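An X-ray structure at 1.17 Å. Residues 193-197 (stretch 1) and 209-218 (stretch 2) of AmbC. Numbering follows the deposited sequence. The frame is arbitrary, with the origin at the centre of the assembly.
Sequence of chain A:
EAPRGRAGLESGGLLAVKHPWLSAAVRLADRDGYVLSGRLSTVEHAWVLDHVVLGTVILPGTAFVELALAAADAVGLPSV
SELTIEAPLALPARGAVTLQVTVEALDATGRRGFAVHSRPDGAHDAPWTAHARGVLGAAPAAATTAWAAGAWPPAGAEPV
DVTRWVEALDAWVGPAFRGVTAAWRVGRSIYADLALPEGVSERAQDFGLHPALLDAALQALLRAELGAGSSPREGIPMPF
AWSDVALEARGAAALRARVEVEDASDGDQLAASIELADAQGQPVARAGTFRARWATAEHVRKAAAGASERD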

# COMPACT_ATOMS: atom_id res chain seq x y z
N ASP A 193 1.88 12.80 -10.40
CA ASP A 193 2.78 13.34 -9.39
C ASP A 193 2.17 13.07 -8.02
O ASP A 193 1.04 13.50 -7.76
CB ASP A 193 2.97 14.84 -9.60
CG ASP A 193 3.75 15.15 -10.84
OD1 ASP A 193 4.88 14.66 -10.99
OD2 ASP A 193 3.29 15.93 -11.68
N LEU A 194 2.93 12.38 -7.16
CA LEU A 194 2.50 11.98 -5.83
C LEU A 194 3.36 12.71 -4.80
O LEU A 194 4.57 12.81 -4.96
CB LEU A 194 2.67 10.48 -5.62
CG LEU A 194 2.08 9.56 -6.69
CD1 LEU A 194 2.28 8.10 -6.28
CD2 LEU A 194 0.61 9.83 -6.96
N ALA A 195 2.75 13.19 -3.73
CA ALA A 195 3.53 13.86 -2.70
C ALA A 195 2.80 13.76 -1.38
O ALA A 195 1.59 14.00 -1.33
CB ALA A 195 3.75 15.34 -3.01
N LEU A 196 3.53 13.38 -0.34
CA LEU A 196 2.98 13.39 1.00
C LEU A 196 2.68 14.83 1.42
O LEU A 196 3.47 15.75 1.17
CB LEU A 196 3.97 12.79 1.99
CG LEU A 196 4.25 11.26 1.91
CD1 LEU A 196 5.39 10.87 2.82
CD2 LEU A 196 3.07 10.48 2.33
N PRO A 197 1.54 15.07 2.06
CA PRO A 197 1.23 16.40 2.58
C PRO A 197 2.18 16.83 3.68
O PRO A 197 2.88 16.01 4.31
CB PRO A 197 -0.20 16.25 3.13
CG PRO A 197 -0.73 15.02 2.50
CD PRO A 197 0.41 14.13 2.20
N LEU A 209 8.65 2.45 2.19
CA LEU A 209 7.79 3.24 1.33
C LEU A 209 6.58 3.65 2.16
O LEU A 209 5.75 2.81 2.52
CB LEU A 209 7.41 2.45 0.09
CG LEU A 209 6.52 3.21 -0.90
CD1 LEU A 209 7.12 4.55 -1.33
CD2 LEU A 209 6.25 2.35 -2.10
N HIS A 210 6.51 4.94 2.49
CA HIS A 210 5.47 5.39 3.38
C HIS A 210 4.13 4.91 2.84
O HIS A 210 3.80 5.15 1.67
CB HIS A 210 5.48 6.92 3.42
CG HIS A 210 4.67 7.50 4.52
ND1 HIS A 210 3.30 7.39 4.58
CD2 HIS A 210 5.04 8.23 5.61
CE1 HIS A 210 2.85 8.04 5.64
NE2 HIS A 210 3.89 8.56 6.28
N PRO A 211 3.30 4.28 3.66
CA PRO A 211 2.03 3.75 3.16
C PRO A 211 1.11 4.77 2.54
O PRO A 211 0.35 4.44 1.63
CB PRO A 211 1.42 3.10 4.41
CG PRO A 211 2.61 2.67 5.20
CD PRO A 211 3.63 3.78 5.01
N ALA A 212 1.15 6.02 3.01
CA ALA A 212 0.31 7.04 2.39
C ALA A 212 0.80 7.44 1.01
O ALA A 212 0.01 7.89 0.18
CB ALA A 212 0.18 8.26 3.30
N LEU A 213 2.08 7.25 0.73
CA LEU A 213 2.63 7.56 -0.57
C LEU A 213 2.31 6.46 -1.58
O LEU A 213 1.85 6.75 -2.69
CB LEU A 213 4.13 7.84 -0.43
CG LEU A 213 4.87 8.30 -1.66
CD1 LEU A 213 4.28 9.59 -2.23
CD2 LEU A 213 6.30 8.50 -1.32
N LEU A 214 2.45 5.18 -1.19
CA LEU A 214 1.98 4.14 -2.08
C LEU A 214 0.46 4.23 -2.27
O LEU A 214 -0.04 4.04 -3.39
CB LEU A 214 2.41 2.76 -1.58
CG LEU A 214 1.97 1.60 -2.47
CD1 LEU A 214 2.56 1.73 -3.88
CD2 LEU A 214 2.41 0.24 -1.86
N ASP A 215 -0.28 4.57 -1.22
CA ASP A 215 -1.72 4.71 -1.37
C ASP A 215 -2.09 5.82 -2.36
O ASP A 215 -3.12 5.73 -3.04
CB ASP A 215 -2.39 4.97 -0.03
CG ASP A 215 -3.88 4.85 -0.12
OD1 ASP A 215 -4.38 3.71 -0.16
OD2 ASP A 215 -4.57 5.89 -0.17
N ALA A 216 -1.24 6.84 -2.50
CA ALA A 216 -1.52 7.90 -3.46
C ALA A 216 -1.54 7.38 -4.89
O ALA A 216 -2.27 7.91 -5.73
CB ALA A 216 -0.53 9.05 -3.26
N ALA A 217 -0.74 6.35 -5.20
CA ALA A 217 -0.85 5.75 -6.52
C ALA A 217 -2.23 5.14 -6.74
O ALA A 217 -2.81 5.24 -7.84
CB ALA A 217 0.24 4.72 -6.74
N LEU A 218 -2.78 4.51 -5.69
CA LEU A 218 -4.14 3.98 -5.75
C LEU A 218 -5.16 5.11 -5.88
O LEU A 218 -6.14 4.97 -6.63
CB LEU A 218 -4.44 3.14 -4.51
CG LEU A 218 -3.47 2.01 -4.20
CD1 LEU A 218 -3.97 1.26 -2.98
CD2 LEU A 218 -3.29 1.12 -5.40

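Residues 193-195 form the end of a strand that begins earlier in the chain. Leu196 and Pro197 continue it as loop. In the second stretch, Leu209 and His210 lead into a helix that starts at Pro211 and runs on past Leu218. Strand and helix lie nearly antiparallel, with 152° between their N-to-C directions. Their axes come within 8.0 Å of each other. The register follows from this: Leu194 CA lies 6.2 Å from Ala216 CA, and Leu196 CA lies 6.0 Å from Leu213 CA. As the first stretch advances, its partners step back toward the helix start.

The first turn of the helix is held by two kinds of bond. His210 O accepts from Leu213 N at 2.9 Å and from Leu214 N at 3.2 Å. His210 is also the N-cap. His210 ND1 accepts from Ala212 N at 3.0 Å, so a backbone NH that lacks a partner one turn earlier is satisfied by the side chain. Since ND1 is the acceptor here, it carries no proton.

No hydrogen bond crosses between the stretches. The contact is one of apolar packing, and it buries 341 Å² over both sides. Two leucines supply nearly all of the first stretch's share.

Leu194 points toward the helix. Its methyls pack on Ala216 and Ala217: Leu194 CD2 is 3.9 Å from Ala216 CB, and Leu194 CD1 is 4.0 Å from Ala217 CB. The methyls also reach the helix backbone. Leu194 CD2 lies 3.7 Å from Ala216 O, and Leu194 CD1 lies 3.7 Å from Ala217 N. Leu194 CB packs against Leu213 CD1 at 3.9 Å.

Leu196 leaves its backbone sideways, but its end comes nearer to the helix. The methyl CD2 makes the close approaches at the helix start. Leu196 CD2 lies 3.8 Å from Ala212 CB, 4.0 Å from Leu213 CB and 3.7 Å from Leu213 N. The same methyl makes a CH-pi contact over one face of the His210 ring, with Leu196 CD2 4.0 Å from the ring centroid and 18° off the ring normal. The imidazole therefore caps the helix through ND1 while its face packs against Leu196.

Leu213 bridges the two leucines, meeting Leu194 with CD1 and Leu196 with CB. Ala195, between them, points away from the helix, as expected from strand alternation. Its backbone still passes near the helix, with Ala195 N 4.2 Å from Leu213 CD1. Asp193 makes no contact here; its carboxylate is hydrogen-bonded elsewhere in the structure.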